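Local coordinates for protein RNA-dependent RNA polymerase (Taggert virus, PDB 6DX3) that probably removes ubiquitin from host proteins, acting as a viral OTU-type cysteine protease domain carried by the viral polymerase polypeptide, at residues N14-S19 with V131-D136; D27-V32 with D152-R157; V114-W119 with E140-M145. All coordinates share one frame; numbering follows the deposited sequence.

Interaction 1. Residues N14-S19 with V131-D136; sequences NGYYYS and VRYGED
Tyr17 lays one face of its ring beneath the guanidinium of Arg132. The centroid lies 4.0 Å from Arg132 CZ, 20° off the ring normal, which makes this a cation-pi contact. The two planes are tilted 61° apart, so the guanidinium does not stack flat but lowers NH2 toward the ring centre. The Arg132 chain bends at chi3 (76°), turning NE off the extended run, and NE donates to Gly134 O at 2.6 Å. Tyr17 OH, at the tip of the ring, donates to the syn lone pair of Glu135 OE2 at 2.8 Å, the Glu135 side chain crossing at about a right angle with its carboxylate plane nearly perpendicular to the ring. Arg132 NH2 also forms a salt bridge with Glu135 OE1, and Arg132 makes a second cation-pi contact with Trp9. Underneath is an antiparallel ladder joining strands 17-24 and 126-133 of the OTU sheet, with Tyr17 and Arg132 as a hydrogen-bonded pair, Tyr17 N to Arg132 O being 2.9 Å. Tyr18 and Val131 follow as a non-hydrogen-bonded pair, Tyr18 CD1 lying 3.9 Å from Val131 CG1. Tyr16 packs on Tyr133: its CB sits over the Tyr133 ring face, 3.9 Å from the centroid, while the two rings meet obliquely. Beyond Tyr16, Tyr133 rests on helix 102-112, and its hydroxyl is hydrogen-bonded to Glu78.

Interaction 2. Residues D27-V32 with D152-R157; sequences DIFEIV and DYLKPR
An antiparallel strand pairing, carried mainly by backbone hydrogen bonds, sets strand 29-32 against strand 150-156 at the border of the sheet. Glu30 and Lys155 exchange both bonds, Glu30 N to Lys155 O at 2.7 Å and Lys155 N to Glu30 O at 3.0 Å. Val32 and Tyr153 form the next hydrogen-bonded pair; of its two bonds, Tyr153 N to Val32 O is the longer at 3.3 Å. Phe29 packs its ring on Leu154: with CG anti to the carbonyl carbon (chi1 -57°), Phe29 CG comes 3.6 Å from Leu154 CB, which lies over one face, 4.0 Å from the centroid. Ile28 CG2 covers the opposite face, and the ring meets Trp119 edge-to-face. In the OTU fold, strand 150-156 probably carries a catalytic element: Asp152 OD1 accepts a hydrogen bond from His150 NE2, as in the His-Asp pair of OTU cysteine proteases. Asp152 CB packs 4.1 Å from Ile31 CG2, and its carboxylate is held further by Gln34 N and Arg147. On the Glu30-Lys155 side the charged ends meet weakly, with Glu30 OE1 a long 4.0 Å from Lys155 NZ. Beside Phe29, a water links its O to NE of the poorly ordered Arg157.

Interaction 3. Residues V114-W119 with E140-M145; sequences VTVYIW and ESINIM
Trp119 and Asn143 make the tight polar core of this parallel pairing. Trp119 NE1 donates to Asn143 OD1 at 2.9 Å, with an N-H...O angle of 158°; the oxygen lies in the indole plane, and the donor meets one of its lone pairs. Asn143 CG is anti to its carbonyl carbon (chi1 -63°), lying beside the backbone N, and OD1 extends from there to sit 3.2 Å from Tyr117 CB as well. The backbones of 116-119 and 142-145 run parallel at 19°, adjacent strands in the middle of the mixed OTU sheet, and four N-H...O bonds alternate between them; in the shortest, Tyr117 N is 2.6 Å from Ile142 O. The face bearing Val116, Ile118, Ile142 and Ile144 is lined by aliphatic side chains in ordinary van der Waals contact. Val116 CG2 is 4.0 Å from Ile142 CB, Ile118 CG1 is 4.0 Å from Ile144 CD1, and helices 40-49 and 102-112 cover this side. The loose, solvent side is confined to the Glu140 end: exposed Glu140 has no side-chain contact with 114-119, and a water accepts from Thr115 N at 3.1 Å and donates to Glu140 O. Next to it buried Ser141 still packs, its OG 3.2 Å from Thr115 CB, while that hydroxyl's hydrogen bond goes to Pro137 O. Since Asn143 ND2 donates to Met138 O while OD1 receives the indole N-H, the amide is gripped at both ends, which should fix its flip and satisfy the buried Trp119 nitrogen.

All three contacts belong to one mixed sheet, which they span from strand 17-24 to the edge strand 29-32. Interactions 1 and 3 lie about 10 Å apart between centres, interactions 2 and 3 about 11 Å, and interactions 1 and 2 about 19 Å, so interaction 3 sits in the middle. Strands 126-133 and 116-121 join it to interaction 1, where Val131 O probably bonds to Ile118 N; strands 142-147 and 150-156 join it to interaction 2 through a probable hydrogen bond from Leu154 N to Asn143 O. The chain order is 14-19, 27-32, 114-119, 131-136, 140-145, 152-157: interaction 2 brackets interaction 3, 131-136 falls between 114-119 and 140-145, and N-terminal strands flank the probable protease core.

Interaction 1. Residues N14-S19 with V131-D136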
loop_
_atom_site.group_PDB
_atom_site.type_symbol
_atom_site.label_atom_id
_atom_site.label_comp_id
_atom_site.label_asym_id
_atom_site.label_seq_id
_atom_site.Cartn_x
_atom_site.Cartn_y
_atom_site.Cartn_z
ATOM N N ASN A 14 -12.163 -11.487 1.201
ATOM C CA ASN A 14 -11.372 -10.937 0.104
ATOM C C ASN A 14 -9.880 -11.196 0.263
ATOM O O ASN A 14 -9.136 -11.042 -0.711
ATOM C CB ASN A 14 -11.620 -9.434 -0.019
ATOM C CG ASN A 14 -12.568 -9.092 -1.147
ATOM O OD1 ASN A 14 -12.168 -9.022 -2.309
ATOM N ND2 ASN A 14 -13.837 -8.875 -0.808
ATOM N N GLY A 15 -9.422 -11.558 1.452
ATOM C CA GLY A 15 -8.047 -11.945 1.663
ATOM C C GLY A 15 -7.160 -10.968 2.421
ATOM O O GLY A 15 -5.930 -11.061 2.298
ATOM N N TYR A 16 -7.732 -10.050 3.194
ATOM C CA TYR A 16 -6.946 -9.110 3.982
ATOM C C TYR A 16 -7.761 -8.696 5.199
ATOM O O TYR A 16 -8.921 -9.085 5.355
ATOM C CB TYR A 16 -6.527 -7.895 3.145
ATOM C CG TYR A 16 -7.675 -7.186 2.460
ATOM C CD1 TYR A 16 -8.307 -6.106 3.061
ATOM C CD2 TYR A 16 -8.122 -7.596 1.209
ATOM C CE1 TYR A 16 -9.354 -5.454 2.436
ATOM C CE2 TYR A 16 -9.167 -6.951 0.578
ATOM C CZ TYR A 16 -9.780 -5.885 1.195
ATOM O OH TYR A 16 -10.821 -5.244 0.564
ATOM N N TYR A 17 -7.143 -7.899 6.063
ATOM C CA TYR A 17 -7.772 -7.448 7.295
ATOM C C TYR A 17 -8.324 -6.039 7.130
ATOM O O TYR A 17 -7.792 -5.228 6.368
ATOM C CB TYR A 17 -6.774 -7.480 8.454
ATOM C CG TYR A 17 -6.329 -8.871 8.828
ATOM C CD1 TYR A 17 -5.222 -9.452 8.221
ATOM C CD2 TYR A 17 -7.016 -9.607 9.782
ATOM C CE1 TYR A 17 -4.812 -10.726 8.559
ATOM C CE2 TYR A 17 -6.613 -10.883 10.126
ATOM C CZ TYR A 17 -5.511 -11.437 9.513
ATOM O OH TYR A 17 -5.111 -12.705 9.855
ATOM N N TYR A 18 -9.402 -5.757 7.863
ATOM C CA TYR A 18 -10.061 -4.459 7.857
ATOM C C TYR A 18 -10.373 -4.061 9.290
ATOM O O TYR A 18 -10.783 -4.898 10.097
ATOM C CB TYR A 18 -11.357 -4.492 7.032
ATOM C CG TYR A 18 -12.231 -3.256 7.156
ATOM C CD1 TYR A 18 -12.140 -2.224 6.232
ATOM C CD2 TYR A 18 -13.164 -3.131 8.181
ATOM C CE1 TYR A 18 -12.940 -1.100 6.332
ATOM C CE2 TYR A 18 -13.967 -2.008 8.292
ATOM C CZ TYR A 18 -13.851 -0.996 7.361
ATOM O OH TYR A 18 -14.649 0.124 7.459
ATOM N N SER A 19 -10.199 -2.773 9.597
ATOM C CA SER A 19 -10.491 -2.281 10.929
ATOM C C SER A 19 -10.891 -0.814 10.881
ATOM O O SER A 19 -10.185 -0.013 10.250
ATOM C CB SER A 19 -9.284 -2.452 11.854
ATOM O OG SER A 19 -9.446 -1.698 13.042
ATOM N N VAL A 131 -6.799 -0.969 6.284
ATOM C CA VAL A 131 -6.748 -2.349 5.820
ATOM C C VAL A 131 -5.308 -2.830 5.906
ATOM O O VAL A 131 -4.360 -2.055 5.735
ATOM C CB VAL A 131 -7.304 -2.522 4.387
ATOM C CG1 VAL A 131 -8.737 -2.005 4.305
ATOM C CG2 VAL A 131 -6.418 -1.825 3.374
ATOM N N ARG A 132 -5.145 -4.120 6.188
ATOM C CA ARG A 132 -3.829 -4.711 6.389
ATOM C C ARG A 132 -3.675 -5.915 5.478
ATOM O O ARG A 132 -4.473 -6.856 5.545
ATOM C CB ARG A 132 -3.616 -5.120 7.849
ATOM C CG ARG A 132 -2.211 -5.643 8.131
ATOM C CD ARG A 132 -2.064 -6.110 9.566
ATOM N NE ARG A 132 -2.709 -7.399 9.784
ATOM C CZ ARG A 132 -3.135 -7.828 10.966
ATOM N NH1 ARG A 132 -2.984 -7.068 12.042
ATOM N NH2 ARG A 132 -3.712 -9.016 11.072
ATOM N N TYR A 133 -2.654 -5.879 4.628
ATOM C CA TYR A 133 -2.233 -7.030 3.835
ATOM C C TYR A 133 -1.031 -7.637 4.550
ATOM O O TYR A 133 0.091 -7.150 4.417
ATOM C CB TYR A 133 -1.895 -6.615 2.406
ATOM C CG TYR A 133 -3.092 -6.124 1.624
ATOM C CD1 TYR A 133 -3.895 -7.011 0.918
ATOM C CD2 TYR A 133 -3.422 -4.775 1.593
ATOM C CE1 TYR A 133 -4.989 -6.568 0.203
ATOM C CE2 TYR A 133 -4.517 -4.324 0.884
ATOM C CZ TYR A 133 -5.296 -5.224 0.187
ATOM O OH TYR A 133 -6.389 -4.782 -0.527
ATOM N N GLY A 134 -1.270 -8.687 5.323
ATOM C CA GLY A 134 -0.246 -9.319 6.128
ATOM C C GLY A 134 -0.649 -9.390 7.589
ATOM O O GLY A 134 -1.741 -8.986 7.985
ATOM N N GLU A 135 0.278 -9.910 8.396
ATOM C CA GLU A 135 0.032 -10.145 9.811
ATOM C C GLU A 135 0.930 -9.346 10.744
ATOM O O GLU A 135 0.650 -9.298 11.947
ATOM C CB GLU A 135 0.199 -11.636 10.146
ATOM C CG GLU A 135 -0.490 -12.580 9.181
ATOM C CD GLU A 135 -1.984 -12.634 9.399
ATOM O OE1 GLU A 135 -2.442 -12.190 10.472
ATOM O OE2 GLU A 135 -2.703 -13.124 8.500
ATOM N N ASP A 136 1.989 -8.721 10.237
ATOM C CA ASP A 136 2.999 -8.143 11.108
ATOM C C ASP A 136 2.442 -6.951 11.885
ATOM O O ASP A 136 1.499 -6.290 11.438
ATOM C CB ASP A 136 4.216 -7.709 10.298
ATOM C CG ASP A 136 5.025 -8.884 9.792
ATOM O OD1 ASP A 136 4.964 -9.960 10.422
ATOM O OD2 ASP A 136 5.724 -8.730 8.769
HETATM O O HOH W 1 -3.718 -10.547 4.866
#

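Interaction 2. Residues D27-V32 with D152-R157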
loop_
_atom_site.group_PDB
_atom_site.type_symbol
_atom_site.label_atom_id
_atom_site.label_comp_id
_atom_site.label_asym_id
_atom_site.label_seq_id
_atom_site.Cartn_x
_atom_site.Cartn_y
_atom_site.Cartn_z
ATOM N N ASP A 27 -0.067 12.083 15.287
ATOM C CA ASP A 27 0.250 11.614 16.634
ATOM C C ASP A 27 1.108 10.352 16.592
ATOM O O ASP A 27 1.858 10.077 17.537
ATOM C CB ASP A 27 -1.034 11.355 17.424
ATOM C CG ASP A 27 -1.869 12.603 17.606
ATOM O OD1 ASP A 27 -1.417 13.699 17.193
ATOM O OD2 ASP A 27 -2.976 12.487 18.172
ATOM N N ILE A 28 1.027 9.589 15.503
ATOM C CA ILE A 28 1.728 8.321 15.392
ATOM C C ILE A 28 2.783 8.325 14.285
ATOM O O ILE A 28 3.846 7.721 14.464
ATOM C CB ILE A 28 0.716 7.171 15.183
ATOM C CG1 ILE A 28 -0.335 7.160 16.306
ATOM C CG2 ILE A 28 1.427 5.833 15.074
ATOM C CD1 ILE A 28 0.183 6.673 17.650
ATOM N N PHE A 29 2.535 8.995 13.161
ATOM C CA PHE A 29 3.423 8.951 12.005
ATOM C C PHE A 29 3.913 10.344 11.636
ATOM O O PHE A 29 3.405 11.363 12.108
ATOM C CB PHE A 29 2.731 8.342 10.777
ATOM C CG PHE A 29 2.185 6.967 11.003
ATOM C CD1 PHE A 29 0.826 6.770 11.181
ATOM C CD2 PHE A 29 3.030 5.866 11.013
ATOM C CE1 PHE A 29 0.317 5.506 11.383
ATOM C CE2 PHE A 29 2.527 4.596 11.215
ATOM C CZ PHE A 29 1.171 4.416 11.399
ATOM N N GLU A 30 4.925 10.357 10.778
ATOM C CA GLU A 30 5.295 11.518 9.984
ATOM C C GLU A 30 4.881 11.252 8.545
ATOM O O GLU A 30 5.204 10.196 7.988
ATOM C CB GLU A 30 6.798 11.793 10.055
ATOM C CG GLU A 30 7.349 12.430 8.788
ATOM C CD GLU A 30 8.771 12.910 8.941
ATOM O OE1 GLU A 30 9.216 13.094 10.093
ATOM O OE2 GLU A 30 9.442 13.101 7.905
ATOM N N ILE A 31 4.151 12.191 7.952
ATOM C CA ILE A 31 3.732 12.065 6.561
ATOM C C ILE A 31 4.936 12.372 5.679
ATOM O O ILE A 31 5.404 13.512 5.627
ATOM C CB ILE A 31 2.558 12.997 6.236
ATOM C CG1 ILE A 31 1.363 12.690 7.143
ATOM C CG2 ILE A 31 2.176 12.878 4.762
ATOM C CD1 ILE A 31 0.287 13.761 7.121
ATOM N N VAL A 32 5.449 11.353 4.989
ATOM C CA VAL A 32 6.537 11.531 4.036
ATOM C C VAL A 32 5.894 11.701 2.664
ATOM O O VAL A 32 5.471 10.727 2.034
ATOM C CB VAL A 32 7.523 10.362 4.064
ATOM C CG1 VAL A 32 8.710 10.653 3.154
ATOM C CG2 VAL A 32 7.992 10.101 5.488
ATOM N N ASP A 152 0.591 8.591 0.182
ATOM C CA ASP A 152 1.816 9.044 0.821
ATOM C C ASP A 152 2.330 7.950 1.747
ATOM O O ASP A 152 1.590 7.044 2.142
ATOM C CB ASP A 152 1.606 10.343 1.618
ATOM C CG ASP A 152 1.493 11.570 0.727
ATOM O OD1 ASP A 152 2.295 11.711 -0.219
ATOM O OD2 ASP A 152 0.592 12.396 0.976
ATOM N N TYR A 153 3.612 8.039 2.086
ATOM C CA TYR A 153 4.223 7.124 3.038
ATOM C C TYR A 153 4.062 7.661 4.452
ATOM O O TYR A 153 4.113 8.872 4.677
ATOM C CB TYR A 153 5.707 6.922 2.726
ATOM C CG TYR A 153 6.381 5.917 3.635
ATOM C CD1 TYR A 153 6.109 4.560 3.515
ATOM C CD2 TYR A 153 7.282 6.321 4.612
ATOM C CE1 TYR A 153 6.713 3.633 4.341
ATOM C CE2 TYR A 153 7.898 5.395 5.444
ATOM C CZ TYR A 153 7.607 4.052 5.300
ATOM O OH TYR A 153 8.204 3.118 6.116
ATOM N N LEU A 154 3.864 6.751 5.403
ATOM C CA LEU A 154 3.772 7.093 6.817
ATOM C C LEU A 154 4.927 6.428 7.550
ATOM O O LEU A 154 5.057 5.199 7.529
ATOM C CB LEU A 154 2.429 6.660 7.411
ATOM C CG LEU A 154 1.188 7.400 6.901
ATOM C CD1 LEU A 154 -0.084 6.686 7.344
ATOM C CD2 LEU A 154 1.181 8.847 7.375
ATOM N N LYS A 155 5.762 7.239 8.190
ATOM C CA LYS A 155 6.909 6.752 8.932
ATOM C C LYS A 155 6.680 6.944 10.420
ATOM O O LYS A 155 6.337 8.056 10.844
ATOM C CB LYS A 155 8.179 7.493 8.499
ATOM C CG LYS A 155 9.346 7.365 9.461
ATOM C CD LYS A 155 10.406 8.412 9.156
ATOM C CE LYS A 155 11.360 8.592 10.321
ATOM N NZ LYS A 155 11.723 10.023 10.534
ATOM N N PRO A 156 6.836 5.896 11.232
ATOM C CA PRO A 156 6.620 6.034 12.678
ATOM C C PRO A 156 7.422 7.192 13.254
ATOM O O PRO A 156 8.579 7.413 12.890
ATOM C CB PRO A 156 7.087 4.686 13.235
ATOM C CG PRO A 156 6.871 3.730 12.107
ATOM C CD PRO A 156 7.144 4.506 10.846
ATOM N N ARG A 157 6.783 7.936 14.161
ATOM C CA ARG A 157 7.345 9.194 14.648
ATOM C C ARG A 157 8.693 8.979 15.325
ATOM O O ARG A 157 9.653 9.714 15.067
ATOM C CB ARG A 157 6.358 9.861 15.609
ATOM C CG ARG A 157 5.962 11.277 15.223
ATOM C CD ARG A 157 5.159 11.948 16.329
ATOM N NE ARG A 157 4.748 13.302 15.967
ATOM C CZ ARG A 157 4.062 14.113 16.766
ATOM N NH1 ARG A 157 3.730 15.329 16.351
ATOM N NH2 ARG A 157 3.704 13.712 17.978
HETATM O O HOH W 2 4.616 13.697 13.419
#

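Interaction 3. Residues V114-W119 with E140-M145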
loop_
_atom_site.group_PDB
_atom_site.type_symbol
_atom_site.label_atom_id
_atom_site.label_comp_id
_atom_site.label_asym_id
_atom_site.label_seq_id
_atom_site.Cartn_x
_atom_site.Cartn_y
_atom_site.Cartn_z
ATOM N N VAL A 114 5.990 -8.878 2.815
ATOM C CA VAL A 114 6.032 -7.761 3.748
ATOM C C VAL A 114 4.602 -7.304 3.991
ATOM O O VAL A 114 3.767 -7.342 3.080
ATOM C CB VAL A 114 6.906 -6.602 3.217
ATOM C CG1 VAL A 114 6.341 -6.051 1.913
ATOM C CG2 VAL A 114 7.031 -5.495 4.259
ATOM N N THR A 115 4.314 -6.892 5.219
ATOM C CA THR A 115 2.982 -6.438 5.584
ATOM C C THR A 115 2.840 -4.955 5.271
ATOM O O THR A 115 3.765 -4.169 5.497
ATOM C CB THR A 115 2.713 -6.702 7.067
ATOM O OG1 THR A 115 2.809 -8.108 7.327
ATOM C CG2 THR A 115 1.329 -6.216 7.459
ATOM N N VAL A 116 1.684 -4.581 4.725
ATOM C CA VAL A 116 1.397 -3.198 4.361
ATOM C C VAL A 116 0.082 -2.781 4.999
ATOM O O VAL A 116 -0.938 -3.459 4.833
ATOM C CB VAL A 116 1.334 -3.002 2.834
ATOM C CG1 VAL A 116 1.005 -1.551 2.506
ATOM C CG2 VAL A 116 2.651 -3.411 2.185
ATOM N N TYR A 117 0.109 -1.670 5.729
ATOM C CA TYR A 117 -1.091 -1.018 6.235
ATOM C C TYR A 117 -1.449 0.122 5.294
ATOM O O TYR A 117 -0.575 0.911 4.915
ATOM C CB TYR A 117 -0.878 -0.469 7.647
ATOM C CG TYR A 117 -0.737 -1.499 8.749
ATOM C CD1 TYR A 117 -1.539 -1.440 9.880
ATOM C CD2 TYR A 117 0.214 -2.510 8.674
ATOM C CE1 TYR A 117 -1.412 -2.366 10.896
ATOM C CE2 TYR A 117 0.348 -3.441 9.684
ATOM C CZ TYR A 117 -0.467 -3.363 10.793
ATOM O OH TYR A 117 -0.341 -4.285 11.806
ATOM N N ILE A 118 -2.721 0.213 4.920
ATOM C CA ILE A 118 -3.225 1.304 4.091
ATOM C C ILE A 118 -4.230 2.082 4.926
ATOM O O ILE A 118 -5.341 1.599 5.185
ATOM C CB ILE A 118 -3.863 0.807 2.788
ATOM C CG1 ILE A 118 -2.943 -0.185 2.074
ATOM C CG2 ILE A 118 -4.178 1.985 1.875
ATOM C CD1 ILE A 118 -3.523 -0.708 0.767
ATOM N N TRP A 119 -3.844 3.282 5.349
ATOM C CA TRP A 119 -4.697 4.125 6.175
ATOM C C TRP A 119 -5.491 5.071 5.284
ATOM O O TRP A 119 -4.916 5.792 4.463
ATOM C CB TRP A 119 -3.861 4.914 7.184
ATOM C CG TRP A 119 -2.970 4.048 8.030
ATOM C CD1 TRP A 119 -1.786 3.476 7.658
ATOM C CD2 TRP A 119 -3.194 3.660 9.392
ATOM N NE1 TRP A 119 -1.261 2.754 8.704
ATOM C CE2 TRP A 119 -2.104 2.854 9.780
ATOM C CE3 TRP A 119 -4.209 3.915 10.319
ATOM C CZ2 TRP A 119 -2.001 2.300 11.056
ATOM C CZ3 TRP A 119 -4.104 3.366 11.586
ATOM C CH2 TRP A 119 -3.010 2.567 11.942
ATOM N N GLU A 140 6.530 -2.751 12.421
ATOM C CA GLU A 140 7.449 -3.505 11.576
ATOM C C GLU A 140 6.870 -3.771 10.194
ATOM O O GLU A 140 7.292 -4.716 9.517
ATOM C CB GLU A 140 7.842 -4.818 12.253
ATOM C CG GLU A 140 6.764 -5.413 13.127
ATOM C CD GLU A 140 7.309 -6.457 14.077
ATOM O OE1 GLU A 140 7.541 -7.602 13.632
ATOM O OE2 GLU A 140 7.513 -6.129 15.264
ATOM N N SER A 141 5.910 -2.959 9.765
ATOM C CA SER A 141 5.276 -3.074 8.463
ATOM C C SER A 141 5.404 -1.753 7.714
ATOM O O SER A 141 5.840 -0.737 8.261
ATOM C CB SER A 141 3.799 -3.462 8.598
ATOM O OG SER A 141 3.642 -4.629 9.384
ATOM N N ILE A 142 5.006 -1.778 6.451
ATOM C CA ILE A 142 4.916 -0.569 5.642
ATOM C C ILE A 142 3.557 0.072 5.881
ATOM O O ILE A 142 2.516 -0.584 5.758
ATOM C CB ILE A 142 5.120 -0.885 4.152
ATOM C CG1 ILE A 142 6.545 -1.396 3.908
ATOM C CG2 ILE A 142 4.817 0.343 3.304
ATOM C CD1 ILE A 142 6.740 -2.016 2.545
ATOM N N ASN A 143 3.561 1.352 6.236
ATOM C CA ASN A 143 2.335 2.118 6.414
ATOM C C ASN A 143 2.263 3.192 5.339
ATOM O O ASN A 143 3.227 3.939 5.137
ATOM C CB ASN A 143 2.277 2.746 7.807
ATOM C CG ASN A 143 2.251 1.708 8.912
ATOM O OD1 ASN A 143 1.182 1.308 9.378
ATOM N ND2 ASN A 143 3.429 1.261 9.337
ATOM N N ILE A 144 1.131 3.250 4.636
ATOM C CA ILE A 144 0.886 4.275 3.632
ATOM C C ILE A 144 -0.478 4.897 3.896
ATOM O O ILE A 144 -1.333 4.320 4.572
ATOM C CB ILE A 144 0.965 3.732 2.187
ATOM C CG1 ILE A 144 -0.134 2.706 1.927
ATOM C CG2 ILE A 144 2.328 3.120 1.907
ATOM C CD1 ILE A 144 -0.122 2.170 0.519
ATOM N N MET A 145 -0.671 6.097 3.351
ATOM C CA MET A 145 -1.860 6.904 3.596
ATOM C C MET A 145 -2.608 7.097 2.285
ATOM O O MET A 145 -2.057 7.654 1.329
ATOM C CB MET A 145 -1.483 8.257 4.207
ATOM C CG MET A 145 -2.648 9.040 4.811
ATOM S SD MET A 145 -2.078 10.520 5.681
ATOM C CE MET A 145 -3.524 11.560 5.603
HETATM O O HOH W 3 6.574 -6.698 7.273
#